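Local coordinates for endoglucanase EG-II (Hypocrea jecorina, PDB 3QR3), which hydrolyses internal beta-1,4-glucosidic bonds of cellulose as an endoglucanase whose catalytic domain belongs to glycosyl hydrolase family 5, at residues W66-V70 with Q124-L128; I83-D87 with L132-Y136; I101-H105 with L128-L132; S140-I146 with S176-P182. All coordinates share one frame; numbering follows the deposited sequence.

In the fold
Reading from the N terminus, the chain opens interactions 1, 2 and 3 in turn at helix 66-69, helix 80-95 and strand 99-104, and all three close on helix 122-136. Interaction 1 spans a loop of 53 residues and crosses interaction 2, within which interaction 3 lies, sharing Leu132 at the end. Leu128 serves interactions 1 and 3, so the helix meets a short helix, a long helix and a strand with successive turns. Interaction 4 follows in series: its loop contains helix 155-171, and it pairs strands 142-145 and 179-182, the first of which lies beside strand 99-104 in the parallel sheet of the TIM barrel.

Interaction 1 of 4, residues W66-V70 with Q124-L128; sequences WQYLV and QFTSL
Trp66 reaches from helix 66-69 to the first turns of helix 122-136, where its indole meets Leu128, Phe125 and the backbone of Gln124. The side chain leaves with CG anti to the backbone N (chi1 -174°), which carries the ring away from its own helix. Its CB lies against CG2 of Ile104 on strand 99-104. CD1 is 3.6 Å from Leu128 CD2, a methyl seated over the five-membered ring, 3.7 Å from its centroid, in a CH-pi contact. NE1 points at a water 3.1 Å away, held in the plane of the ring; the same water donates to Gln124 O at 2.7 Å. Gln124 O lies at the edge of the ring near its plane, nearest to CZ2, and CH2, at the far rim, comes to 3.7 Å from Phe125 CD1 on the face that Leu128 also covers. The Phe125 ring is inclined to the indole at 55°. Beside the ring, Leu69 and Val70 add looser contacts to Leu128 CD1. With an alanine at Trp66, the Leu128 methyl and the rim of Phe125 are likely to face a gap, and the water to lose its indole donor. Apolar faces do the packing, and the one N-H reaches Gln124 O indirectly, through water.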
loop_
_atom_site.group_PDB
_atom_site.type_symbol
_atom_site.label_atom_id
_atom_site.label_comp_id
_atom_site.label_asym_id
_atom_site.label_seq_id
_atom_site.Cartn_x
_atom_site.Cartn_y
_atom_site.Cartn_z
ATOM N N TRP A 66 -9.719 -6.136 -6.150
ATOM C CA TRP A 66 -9.668 -6.610 -7.531
ATOM C C TRP A 66 -11.090 -6.771 -8.083
ATOM O O TRP A 66 -11.407 -6.278 -9.165
ATOM C CB TRP A 66 -8.941 -7.952 -7.550
ATOM C CG TRP A 66 -8.658 -8.555 -8.883
ATOM C CD1 TRP A 66 -9.062 -8.115 -10.115
ATOM C CD2 TRP A 66 -7.916 -9.754 -9.105
ATOM N NE1 TRP A 66 -8.589 -8.968 -11.097
ATOM C CE2 TRP A 66 -7.895 -9.988 -10.497
ATOM C CE3 TRP A 66 -7.273 -10.663 -8.255
ATOM C CZ2 TRP A 66 -7.250 -11.091 -11.058
ATOM C CZ3 TRP A 66 -6.634 -11.756 -8.813
ATOM C CH2 TRP A 66 -6.625 -11.958 -10.204
ATOM N N GLN A 67 -11.947 -7.441 -7.322
ATOM C CA GLN A 67 -13.314 -7.724 -7.770
ATOM C C GLN A 67 -14.059 -6.441 -8.087
ATOM O O GLN A 67 -14.877 -6.395 -9.001
ATOM C CB GLN A 67 -14.089 -8.542 -6.725
ATOM C CG GLN A 67 -13.619 -10.000 -6.611
ATOM C CD GLN A 67 -12.467 -10.181 -5.622
ATOM O OE1 GLN A 67 -11.638 -9.279 -5.427
ATOM N NE2 GLN A 67 -12.423 -11.344 -4.977
ATOM N N TYR A 68 -13.768 -5.391 -7.331
ATOM C CA TYR A 68 -14.429 -4.115 -7.555
ATOM C C TYR A 68 -14.077 -3.534 -8.932
ATOM O O TYR A 68 -14.950 -3.069 -9.670
ATOM C CB TYR A 68 -14.064 -3.100 -6.462
ATOM C CG TYR A 68 -14.728 -1.773 -6.708
ATOM C CD1 TYR A 68 -16.079 -1.592 -6.432
ATOM C CD2 TYR A 68 -14.019 -0.716 -7.251
ATOM C CE1 TYR A 68 -16.698 -0.392 -6.680
ATOM C CE2 TYR A 68 -14.626 0.495 -7.498
ATOM C CZ TYR A 68 -15.966 0.648 -7.211
ATOM O OH TYR A 68 -16.566 1.853 -7.466
ATOM N N LEU A 69 -12.791 -3.556 -9.270
ATOM C CA LEU A 69 -12.318 -2.898 -10.484
ATOM C C LEU A 69 -12.869 -3.549 -11.743
ATOM O O LEU A 69 -13.127 -2.871 -12.734
ATOM C CB LEU A 69 -10.782 -2.849 -10.532
ATOM C CG LEU A 69 -10.134 -1.900 -9.515
ATOM C CD1 LEU A 69 -8.625 -1.939 -9.628
ATOM C CD2 LEU A 69 -10.653 -0.465 -9.665
ATOM N N VAL A 70 -13.048 -4.865 -11.705
ATOM C CA VAL A 70 -13.568 -5.579 -12.859
ATOM C C VAL A 70 -15.028 -5.987 -12.648
ATOM O O VAL A 70 -15.567 -6.784 -13.403
ATOM C CB VAL A 70 -12.726 -6.823 -13.178
ATOM C CG1 VAL A 70 -11.316 -6.414 -13.621
ATOM C CG2 VAL A 70 -12.678 -7.759 -11.976
ATOM N N GLN A 124 -4.851 -13.896 -16.245
ATOM C CA GLN A 124 -6.060 -13.234 -15.751
ATOM C C GLN A 124 -5.696 -12.081 -14.794
ATOM O O GLN A 124 -6.462 -11.131 -14.628
ATOM C CB GLN A 124 -6.991 -14.243 -15.084
ATOM C CG GLN A 124 -7.755 -15.140 -16.073
ATOM C CD GLN A 124 -8.510 -16.266 -15.387
ATOM O OE1 GLN A 124 -8.002 -16.894 -14.458
ATOM N NE2 GLN A 124 -9.735 -16.529 -15.847
ATOM N N PHE A 125 -4.519 -12.179 -14.180
ATOM C CA PHE A 125 -4.024 -11.165 -13.249
ATOM C C PHE A 125 -3.246 -10.085 -13.995
ATOM O O PHE A 125 -3.394 -8.902 -13.702
ATOM C CB PHE A 125 -3.171 -11.839 -12.156
ATOM C CG PHE A 125 -2.613 -10.894 -11.116
ATOM C CD1 PHE A 125 -3.437 -10.010 -10.430
ATOM C CD2 PHE A 125 -1.263 -10.943 -10.782
ATOM C CE1 PHE A 125 -2.911 -9.156 -9.451
ATOM C CE2 PHE A 125 -0.732 -10.101 -9.809
ATOM C CZ PHE A 125 -1.557 -9.208 -9.145
ATOM N N THR A 126 -2.426 -10.481 -14.969
ATOM C CA THR A 126 -1.643 -9.494 -15.710
ATOM C C THR A 126 -2.594 -8.638 -16.553
ATOM O O THR A 126 -2.339 -7.462 -16.811
ATOM C CB THR A 126 -0.564 -10.139 -16.626
ATOM O OG1 THR A 126 -1.205 -10.932 -17.628
ATOM C CG2 THR A 126 0.392 -11.025 -15.824
ATOM N N SER A 127 -3.693 -9.243 -16.987
ATOM C CA SER A 127 -4.738 -8.513 -17.701
ATOM C C SER A 127 -5.276 -7.329 -16.884
ATOM O O SER A 127 -5.566 -6.263 -17.431
ATOM C CB SER A 127 -5.879 -9.460 -18.059
ATOM O OG SER A 127 -7.125 -8.822 -17.911
ATOM N N LEU A 128 -5.408 -7.520 -15.576
ATOM C CA LEU A 128 -5.825 -6.428 -14.700
ATOM C C LEU A 128 -4.765 -5.325 -14.725
ATOM O O LEU A 128 -5.064 -4.164 -14.983
ATOM C CB LEU A 128 -6.023 -6.935 -13.271
ATOM C CG LEU A 128 -6.141 -5.850 -12.199
ATOM C CD1 LEU A 128 -7.498 -5.165 -12.302
ATOM C CD2 LEU A 128 -5.912 -6.434 -10.793
HETATM O O HOH W 1 -8.787 -9.756 -14.133
#

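Interaction 2 of 4, residues I83-D87 with L132-Y136; sequences ISKYD and LASKY
Tyr136 donates its hydroxyl to Asp87, with OH 2.7 Å from Asp87 OD1. The phenol meets this oxygen on its anti side, 28° out of the carboxylate plane, and OD1 lies at the edge of the tyrosine ring, near its plane, with the carboxylate and ring planes inclined to each other. Gln91, one turn further along the helix of Asp87, bonds the same oxygen through NE2, so two donors share OD1 and are likely to fix how the carboxylate is turned. A second charge stands close by: Lys135 NZ is 4.4 Å from Asp87 OD2, too far for a salt bridge, but near enough that the opposite charges would probably favour each other. The lysine chain is extended as far as CE, which lies 3.8 Å from Asp87 CG; the bend at chi4 (71°) then sets the direction of NZ.

The two segments belong to helices 80-95 and 122-136, successive outer helices of the TIM barrel, with strand 99-104 between them in the chain. Their local axes are inclined at 54° and approach no nearer than 13.2 Å, a wide spacing bridged by side chains rather than by touching backbones.

Beyond the polar pair, the methylenes of Lys135 do apolar work. CE passes 3.7 Å from Ile83 CG1, the two chains running past each other in opposite directions, while Lys135 CG sits over the centre of the Tyr136 ring. Deeper in, Ile83 CD1 meets Leu132 CD2 at 4.0 Å, and both residues also touch Leu78 in the loop before helix 80-95.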
loop_
_atom_site.group_PDB
_atom_site.type_symbol
_atom_site.label_atom_id
_atom_site.label_comp_id
_atom_site.label_asym_id
_atom_site.label_seq_id
_atom_site.Cartn_x
_atom_site.Cartn_y
_atom_site.Cartn_z
ATOM N N ILE A 83 -13.942 1.950 -12.323
ATOM C CA ILE A 83 -12.663 2.621 -12.576
ATOM C C ILE A 83 -12.856 4.136 -12.552
ATOM O O ILE A 83 -11.992 4.870 -12.103
ATOM C CB ILE A 83 -11.984 2.143 -13.889
ATOM C CG1 ILE A 83 -10.552 2.675 -13.975
ATOM C CG2 ILE A 83 -12.788 2.577 -15.116
ATOM C CD1 ILE A 83 -9.662 2.242 -12.814
ATOM N N SER A 84 -14.018 4.592 -13.006
ATOM C CA SER A 84 -14.363 6.008 -12.972
ATOM C C SER A 84 -14.406 6.555 -11.534
ATOM O O SER A 84 -13.883 7.631 -11.243
ATOM C CB SER A 84 -15.717 6.222 -13.660
ATOM O OG SER A 84 -16.119 7.577 -13.575
ATOM N N LYS A 85 -15.048 5.811 -10.641
ATOM C CA LYS A 85 -15.109 6.189 -9.233
ATOM C C LYS A 85 -13.717 6.129 -8.596
ATOM O O LYS A 85 -13.279 7.072 -7.953
ATOM C CB LYS A 85 -16.077 5.274 -8.478
ATOM C CG LYS A 85 -17.559 5.469 -8.844
ATOM C CD LYS A 85 -18.036 6.878 -8.480
ATOM C CE LYS A 85 -19.539 7.037 -8.713
ATOM N NZ LYS A 85 -20.048 8.308 -8.125
ATOM N N TYR A 86 -13.022 5.012 -8.771
ATOM C CA TYR A 86 -11.689 4.864 -8.189
ATOM C C TYR A 86 -10.725 5.921 -8.714
ATOM O O TYR A 86 -9.914 6.468 -7.964
ATOM C CB TYR A 86 -11.142 3.459 -8.445
ATOM C CG TYR A 86 -9.804 3.200 -7.804
ATOM C CD1 TYR A 86 -9.682 3.098 -6.427
ATOM C CD2 TYR A 86 -8.659 3.053 -8.582
ATOM C CE1 TYR A 86 -8.454 2.849 -5.832
ATOM C CE2 TYR A 86 -7.430 2.806 -8.008
ATOM C CZ TYR A 86 -7.330 2.700 -6.637
ATOM O OH TYR A 86 -6.107 2.464 -6.065
ATOM N N ASP A 87 -10.831 6.242 -9.997
ATOM C CA ASP A 87 -9.937 7.248 -10.574
ATOM C C ASP A 87 -10.124 8.628 -9.948
ATOM O O ASP A 87 -9.190 9.433 -9.918
ATOM C CB ASP A 87 -10.075 7.340 -12.096
ATOM C CG ASP A 87 -9.005 8.239 -12.719
ATOM O OD1 ASP A 87 -7.814 8.032 -12.418
ATOM O OD2 ASP A 87 -9.350 9.163 -13.485
ATOM N N LEU A 132 -4.629 -1.219 -16.056
ATOM C CA LEU A 132 -4.300 -0.114 -15.162
ATOM C C LEU A 132 -3.073 0.647 -15.668
ATOM O O LEU A 132 -3.048 1.870 -15.662
ATOM C CB LEU A 132 -4.075 -0.625 -13.739
ATOM C CG LEU A 132 -5.347 -1.134 -13.063
ATOM C CD1 LEU A 132 -5.015 -1.854 -11.755
ATOM C CD2 LEU A 132 -6.290 0.046 -12.829
ATOM N N ALA A 133 -2.063 -0.086 -16.113
ATOM C CA ALA A 133 -0.850 0.534 -16.631
ATOM C C ALA A 133 -1.157 1.383 -17.861
ATOM O O ALA A 133 -0.646 2.488 -18.001
ATOM C CB ALA A 133 0.181 -0.538 -16.974
ATOM N N SER A 134 -1.982 0.858 -18.761
ATOM C CA SER A 134 -2.380 1.614 -19.944
ATOM C C SER A 134 -3.102 2.904 -19.549
ATOM O O SER A 134 -2.837 3.975 -20.104
ATOM C CB SER A 134 -3.266 0.764 -20.850
ATOM O OG SER A 134 -3.696 1.515 -21.973
ATOM N N LYS A 135 -4.006 2.807 -18.578
ATOM C CA LYS A 135 -4.735 3.988 -18.125
ATOM C C LYS A 135 -3.782 5.031 -17.548
ATOM O O LYS A 135 -3.920 6.220 -17.811
ATOM C CB LYS A 135 -5.772 3.613 -17.065
ATOM C CG LYS A 135 -6.589 4.803 -16.552
ATOM C CD LYS A 135 -7.753 4.347 -15.670
ATOM C CE LYS A 135 -8.675 5.513 -15.330
ATOM N NZ LYS A 135 -9.456 5.977 -16.514
ATOM N N TYR A 136 -2.806 4.577 -16.770
ATOM C CA TYR A 136 -1.966 5.488 -16.004
ATOM C C TYR A 136 -0.574 5.719 -16.590
ATOM O O TYR A 136 0.261 6.367 -15.967
ATOM C CB TYR A 136 -1.872 4.989 -14.560
ATOM C CG TYR A 136 -3.199 5.113 -13.851
ATOM C CD1 TYR A 136 -3.793 6.351 -13.697
ATOM C CD2 TYR A 136 -3.878 3.995 -13.377
ATOM C CE1 TYR A 136 -5.015 6.490 -13.074
ATOM C CE2 TYR A 136 -5.112 4.125 -12.739
ATOM C CZ TYR A 136 -5.669 5.377 -12.593
ATOM O OH TYR A 136 -6.892 5.543 -11.972
#

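Interaction 3 of 4, residues I101-H105 with L128-L132; sequences IVDIH and LWSQL
Ile104 and Val102, neighbours on one face of strand 99-104, meet Trp129, Leu128 and Leu132 of helix 122-136, and the apolar contacts carry most of the junction. Ile104 holds CG1 anti to its carbonyl carbon (chi1 -57°), which places that atom 3.3 Å from Trp129 CZ2, a close approach made obliquely to the ring. From the end of the same branch, CD1 meets Leu128 CD2 tip to tip at 4.0 Å. Val102 CG1 lies 4.0 Å from Trp129 CH2, sliding past the indole in the opposite direction. Within the helix, Leu132 CD1 rests 3.7 Å above the Trp129 ring plane, toward its rim.

Polar atoms take part in fewer places. Val102 O lies at the edge of the indole, in its plane, and is 3.7 Å from Trp129 CH2. The indole NE1 is bonded to Ile146 O, just past strand 142-145. Replacing Trp129 by a leucine removes NE1, so Ile146 O would probably lose this donor, and the flat surface beside Ile104 CG1 would go with it. Asp103 points away from the helix, and its OD2 takes, through its syn lone pair, the ND1-H of His105, just past the strand, at 2.7 Å.

The helix runs back almost antiparallel to the strand, at 160°, as outer helices do along the parallel barrel of this fold. On either side of the strand in the sheet, Val102 bonds by its backbone to Trp143 and Gly145 of strand 142-145, and Ile101 to Phe60 and Leu62 of strand 59-64. Helix 80-95 brings Tyr86 against Val102.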
loop_
_atom_site.group_PDB
_atom_site.type_symbol
_atom_site.label_atom_id
_atom_site.label_comp_id
_atom_site.label_asym_id
_atom_site.label_seq_id
_atom_site.Cartn_x
_atom_site.Cartn_y
_atom_site.Cartn_z
ATOM N N ILE A 101 -0.253 5.311 -4.550
ATOM C CA ILE A 101 -0.101 3.869 -4.702
ATOM C C ILE A 101 -1.440 3.190 -4.939
ATOM O O ILE A 101 -2.337 3.217 -4.076
ATOM C CB ILE A 101 0.578 3.225 -3.478
ATOM C CG1 ILE A 101 1.911 3.901 -3.173
ATOM C CG2 ILE A 101 0.778 1.725 -3.715
ATOM C CD1 ILE A 101 2.575 3.395 -1.897
ATOM N N VAL A 102 -1.580 2.606 -6.122
ATOM C CA VAL A 102 -2.747 1.800 -6.449
ATOM C C VAL A 102 -2.489 0.420 -5.866
ATOM O O VAL A 102 -1.550 -0.263 -6.269
ATOM C CB VAL A 102 -2.953 1.729 -7.976
ATOM C CG1 VAL A 102 -4.051 0.704 -8.350
ATOM C CG2 VAL A 102 -3.295 3.108 -8.523
ATOM N N ASP A 103 -3.287 0.028 -4.881
ATOM C CA ASP A 103 -3.034 -1.213 -4.140
ATOM C C ASP A 103 -4.174 -2.196 -4.334
ATOM O O ASP A 103 -5.303 -1.934 -3.914
ATOM C CB ASP A 103 -2.842 -0.919 -2.644
ATOM C CG ASP A 103 -3.222 -2.097 -1.751
ATOM O OD1 ASP A 103 -2.771 -3.229 -2.022
ATOM O OD2 ASP A 103 -3.963 -1.888 -0.760
ATOM N N ILE A 104 -3.882 -3.319 -4.983
ATOM C CA ILE A 104 -4.876 -4.374 -5.164
ATOM C C ILE A 104 -4.911 -5.210 -3.886
ATOM O O ILE A 104 -3.966 -5.921 -3.586
ATOM C CB ILE A 104 -4.549 -5.244 -6.393
ATOM C CG1 ILE A 104 -4.466 -4.368 -7.647
ATOM C CG2 ILE A 104 -5.622 -6.306 -6.607
ATOM C CD1 ILE A 104 -5.776 -3.656 -7.980
ATOM N N HIS A 105 -5.993 -5.097 -3.121
ATOM C CA HIS A 105 -5.999 -5.592 -1.745
ATOM C C HIS A 105 -6.494 -7.049 -1.697
ATOM O O HIS A 105 -7.531 -7.337 -1.104
ATOM C CB HIS A 105 -6.891 -4.677 -0.887
ATOM C CG HIS A 105 -6.392 -4.472 0.510
ATOM N ND1 HIS A 105 -5.263 -3.730 0.799
ATOM C CD2 HIS A 105 -6.872 -4.909 1.698
ATOM C CE1 HIS A 105 -5.070 -3.722 2.108
ATOM N NE2 HIS A 105 -6.035 -4.427 2.676
ATOM N N LEU A 128 -5.408 -7.520 -15.576
ATOM C CA LEU A 128 -5.825 -6.428 -14.700
ATOM C C LEU A 128 -4.765 -5.325 -14.725
ATOM O O LEU A 128 -5.064 -4.164 -14.983
ATOM C CB LEU A 128 -6.023 -6.935 -13.271
ATOM C CG LEU A 128 -6.141 -5.850 -12.199
ATOM C CD1 LEU A 128 -7.498 -5.165 -12.302
ATOM C CD2 LEU A 128 -5.912 -6.434 -10.793
ATOM N N TRP A 129 -3.514 -5.703 -14.494
ATOM C CA TRP A 129 -2.444 -4.719 -14.408
ATOM C C TRP A 129 -2.112 -4.069 -15.747
ATOM O O TRP A 129 -1.713 -2.909 -15.798
ATOM C CB TRP A 129 -1.204 -5.310 -13.734
ATOM C CG TRP A 129 -1.328 -5.250 -12.248
ATOM C CD1 TRP A 129 -1.471 -6.301 -11.384
ATOM C CD2 TRP A 129 -1.368 -4.065 -11.447
ATOM N NE1 TRP A 129 -1.573 -5.841 -10.094
ATOM C CE2 TRP A 129 -1.513 -4.472 -10.105
ATOM C CE3 TRP A 129 -1.288 -2.697 -11.735
ATOM C CZ2 TRP A 129 -1.580 -3.557 -9.047
ATOM C CZ3 TRP A 129 -1.358 -1.789 -10.680
ATOM C CH2 TRP A 129 -1.503 -2.226 -9.356
ATOM N N SER A 130 -2.302 -4.800 -16.836
ATOM C CA SER A 130 -2.027 -4.237 -18.153
ATOM C C SER A 130 -2.983 -3.067 -18.408
ATOM O O SER A 130 -2.592 -2.012 -18.915
ATOM C CB SER A 130 -2.174 -5.318 -19.228
ATOM O OG SER A 130 -1.815 -4.821 -20.500
ATOM N N GLN A 131 -4.242 -3.250 -18.027
ATOM C CA GLN A 131 -5.235 -2.202 -18.197
ATOM C C GLN A 131 -4.965 -0.987 -17.320
ATOM O O GLN A 131 -5.064 0.148 -17.782
ATOM C CB GLN A 131 -6.640 -2.738 -17.920
ATOM C CG GLN A 131 -7.090 -3.782 -18.922
ATOM C CD GLN A 131 -8.462 -4.297 -18.588
ATOM O OE1 GLN A 131 -9.463 -3.658 -18.897
ATOM N NE2 GLN A 131 -8.518 -5.449 -17.938
ATOM N N LEU A 132 -4.629 -1.219 -16.056
ATOM C CA LEU A 132 -4.300 -0.114 -15.162
ATOM C C LEU A 132 -3.073 0.647 -15.668
ATOM O O LEU A 132 -3.048 1.870 -15.662
ATOM C CB LEU A 132 -4.075 -0.625 -13.739
ATOM C CG LEU A 132 -5.347 -1.134 -13.063
ATOM C CD1 LEU A 132 -5.015 -1.854 -11.755
ATOM C CD2 LEU A 132 -6.290 0.046 -12.829
#

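Interaction 4 of 4, residues S140-I146 with S176-P182; sequences SRVWFGI and SQFISLP. With SO4 (sulfate ion), chain E.
Trp143 and Phe178 meet with their rings oblique, planes 32° apart and centroids 4.5 Å from each other. Phe178 CB lies over the indole face, 3.6 Å from the centroid of the six-membered ring, as a CH-pi donor. Swung opposite its backbone N (chi1 -180°), the indole extends toward the neighbouring strand, and its NE1 donates to Ser180 OG at 2.8 Å, somewhat bent at 144°. Ser180 OG is also bonded to Asp217 OD2 of strand 214-219. Phe144 turns its edge to Gln177, with CE2 3.4 Å from Gln177 CB, and the side chains of Ile146 and Ile179 lie across each other, with Ile146 CD1 3.7 Å from Ile179 CG2. Between these groups the backbones are joined: Phe144 N donates to Phe178 O at 3.0 Å, and Ser180 N to Phe144 O at 2.9 Å. At the start of the strand pairing, one water links Ser140 O, Val142 O and Phe178 N. At the surface Arg141 grips a sulfate, probably from the crystallisation liquor, through NE and NH2. Strands 142-145 and 179-182 run parallel, joined by a beta-alpha-beta crossover through helix 155-171; as the fourth and fifth strands of the eight they are neighbours in the TIM barrel.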
loop_
_atom_site.group_PDB
_atom_site.type_symbol
_atom_site.label_atom_id
_atom_site.label_comp_id
_atom_site.label_asym_id
_atom_site.label_seq_id
_atom_site.Cartn_x
_atom_site.Cartn_y
_atom_site.Cartn_z
ATOM N N SER A 140 3.390 9.797 -14.104
ATOM C CA SER A 140 4.573 9.200 -13.492
ATOM C C SER A 140 4.504 9.088 -11.965
ATOM O O SER A 140 5.355 8.442 -11.351
ATOM C CB SER A 140 5.831 9.979 -13.900
ATOM O OG SER A 140 5.854 11.246 -13.263
ATOM N N ARG A 141 3.506 9.705 -11.344
ATOM C CA ARG A 141 3.424 9.660 -9.881
ATOM C C ARG A 141 2.439 8.601 -9.378
ATOM O O ARG A 141 2.185 8.487 -8.175
ATOM C CB ARG A 141 3.113 11.045 -9.295
ATOM C CG ARG A 141 4.322 11.983 -9.277
ATOM C CD ARG A 141 3.986 13.366 -8.716
ATOM N NE ARG A 141 3.212 14.173 -9.657
ATOM C CZ ARG A 141 1.943 14.528 -9.479
ATOM N NH1 ARG A 141 1.287 14.150 -8.387
ATOM N NH2 ARG A 141 1.330 15.272 -10.395
ATOM N N VAL A 142 1.886 7.829 -10.305
ATOM C CA VAL A 142 1.125 6.647 -9.931
ATOM C C VAL A 142 2.129 5.528 -9.644
ATOM O O VAL A 142 3.057 5.291 -10.413
ATOM C CB VAL A 142 0.135 6.236 -11.035
ATOM C CG1 VAL A 142 -0.459 4.857 -10.756
ATOM C CG2 VAL A 142 -0.965 7.278 -11.168
ATOM N N TRP A 143 1.952 4.860 -8.517
ATOM C CA TRP A 143 2.884 3.833 -8.067
ATOM C C TRP A 143 2.095 2.526 -8.126
ATOM O O TRP A 143 0.984 2.462 -7.592
ATOM C CB TRP A 143 3.303 4.173 -6.630
ATOM C CG TRP A 143 4.268 3.235 -5.988
ATOM C CD1 TRP A 143 4.186 1.873 -5.938
ATOM C CD2 TRP A 143 5.450 3.594 -5.263
ATOM N NE1 TRP A 143 5.265 1.360 -5.249
ATOM C CE2 TRP A 143 6.054 2.396 -4.825
ATOM C CE3 TRP A 143 6.068 4.810 -4.960
ATOM C CZ2 TRP A 143 7.237 2.383 -4.090
ATOM C CZ3 TRP A 143 7.237 4.796 -4.229
ATOM C CH2 TRP A 143 7.809 3.590 -3.798
ATOM N N PHE A 144 2.630 1.500 -8.792
ATOM C CA PHE A 144 1.873 0.257 -9.002
ATOM C C PHE A 144 2.084 -0.757 -7.863
ATOM O O PHE A 144 3.117 -1.427 -7.797
ATOM C CB PHE A 144 2.210 -0.367 -10.368
ATOM C CG PHE A 144 1.861 0.510 -11.544
ATOM C CD1 PHE A 144 0.599 0.463 -12.113
ATOM C CD2 PHE A 144 2.795 1.383 -12.082
ATOM C CE1 PHE A 144 0.274 1.269 -13.196
ATOM C CE2 PHE A 144 2.475 2.188 -13.162
ATOM C CZ PHE A 144 1.212 2.136 -13.715
ATOM N N GLY A 145 1.103 -0.844 -6.967
ATOM C CA GLY A 145 1.158 -1.737 -5.815
ATOM C C GLY A 145 0.582 -3.101 -6.149
ATOM O O GLY A 145 -0.602 -3.406 -5.889
ATOM N N ILE A 146 1.437 -3.927 -6.736
ATOM C CA ILE A 146 1.023 -5.175 -7.384
ATOM C C ILE A 146 0.025 -6.020 -6.596
ATOM O O ILE A 146 -0.971 -6.499 -7.151
ATOM C CB ILE A 146 2.267 -6.012 -7.765
ATOM C CG1 ILE A 146 3.030 -5.304 -8.884
ATOM C CG2 ILE A 146 1.874 -7.420 -8.198
ATOM C CD1 ILE A 146 4.200 -6.140 -9.471
ATOM N N SER A 176 7.890 4.936 -16.589
ATOM C CA SER A 176 8.543 5.863 -15.666
ATOM C C SER A 176 8.223 5.570 -14.197
ATOM O O SER A 176 8.905 6.060 -13.307
ATOM C CB SER A 176 8.137 7.304 -15.991
ATOM O OG SER A 176 6.774 7.533 -15.651
ATOM N N GLN A 177 7.186 4.774 -13.949
ATOM C CA GLN A 177 6.606 4.675 -12.611
ATOM C C GLN A 177 7.337 3.705 -11.688
ATOM O O GLN A 177 7.958 2.751 -12.149
ATOM C CB GLN A 177 5.135 4.246 -12.714
ATOM C CG GLN A 177 4.201 5.295 -13.303
ATOM C CD GLN A 177 4.143 5.277 -14.829
ATOM O OE1 GLN A 177 4.952 4.632 -15.495
ATOM N NE2 GLN A 177 3.176 5.995 -15.386
ATOM N N PHE A 178 7.243 3.946 -10.381
ATOM C CA PHE A 178 7.624 2.947 -9.384
ATOM C C PHE A 178 6.673 1.751 -9.432
ATOM O O PHE A 178 5.461 1.907 -9.647
ATOM C CB PHE A 178 7.572 3.531 -7.961
ATOM C CG PHE A 178 8.661 4.532 -7.654
ATOM C CD1 PHE A 178 9.998 4.148 -7.630
ATOM C CD2 PHE A 178 8.337 5.852 -7.351
ATOM C CE1 PHE A 178 10.989 5.060 -7.327
ATOM C CE2 PHE A 178 9.327 6.776 -7.050
ATOM C CZ PHE A 178 10.652 6.383 -7.029
ATOM N N ILE A 179 7.217 0.564 -9.190
ATOM C CA ILE A 179 6.415 -0.649 -9.091
ATOM C C ILE A 179 6.826 -1.406 -7.824
ATOM O O ILE A 179 8.006 -1.597 -7.576
ATOM C CB ILE A 179 6.604 -1.565 -10.321
ATOM C CG1 ILE A 179 6.240 -0.826 -11.609
ATOM C CG2 ILE A 179 5.748 -2.819 -10.193
ATOM C CD1 ILE A 179 6.529 -1.641 -12.877
ATOM N N SER A 180 5.849 -1.815 -7.018
ATOM C CA SER A 180 6.111 -2.582 -5.801
ATOM C C SER A 180 6.351 -4.052 -6.088
ATOM O O SER A 180 5.677 -4.639 -6.937
ATOM C CB SER A 180 4.905 -2.512 -4.865
ATOM O OG SER A 180 4.730 -1.215 -4.340
ATOM N N LEU A 181 7.291 -4.651 -5.359
ATOM C CA LEU A 181 7.483 -6.099 -5.375
ATOM C C LEU A 181 7.132 -6.661 -3.989
ATOM O O LEU A 181 7.911 -6.521 -3.046
ATOM C CB LEU A 181 8.937 -6.442 -5.740
ATOM C CG LEU A 181 9.504 -5.797 -7.012
ATOM C CD1 LEU A 181 10.959 -6.188 -7.234
ATOM C CD2 LEU A 181 8.651 -6.161 -8.239
ATOM N N PRO A 182 5.948 -7.286 -3.852
ATOM C CA PRO A 182 5.551 -7.800 -2.533
ATOM C C PRO A 182 5.891 -9.272 -2.307
ATOM O O PRO A 182 5.714 -10.098 -3.208
ATOM C CB PRO A 182 4.038 -7.608 -2.552
ATOM C CG PRO A 182 3.685 -7.923 -4.016
ATOM C CD PRO A 182 4.857 -7.413 -4.842
HETATM S S SO4 E . 3.915 15.050 -13.250
HETATM O O1 SO4 E . 3.195 16.118 -12.547
HETATM O O2 SO4 E . 3.056 14.437 -14.258
HETATM O O3 SO4 E . 5.089 15.595 -13.912
HETATM O O4 SO4 E . 4.304 14.029 -12.288
HETATM O O HOH W 2 5.453 6.135 -9.729
#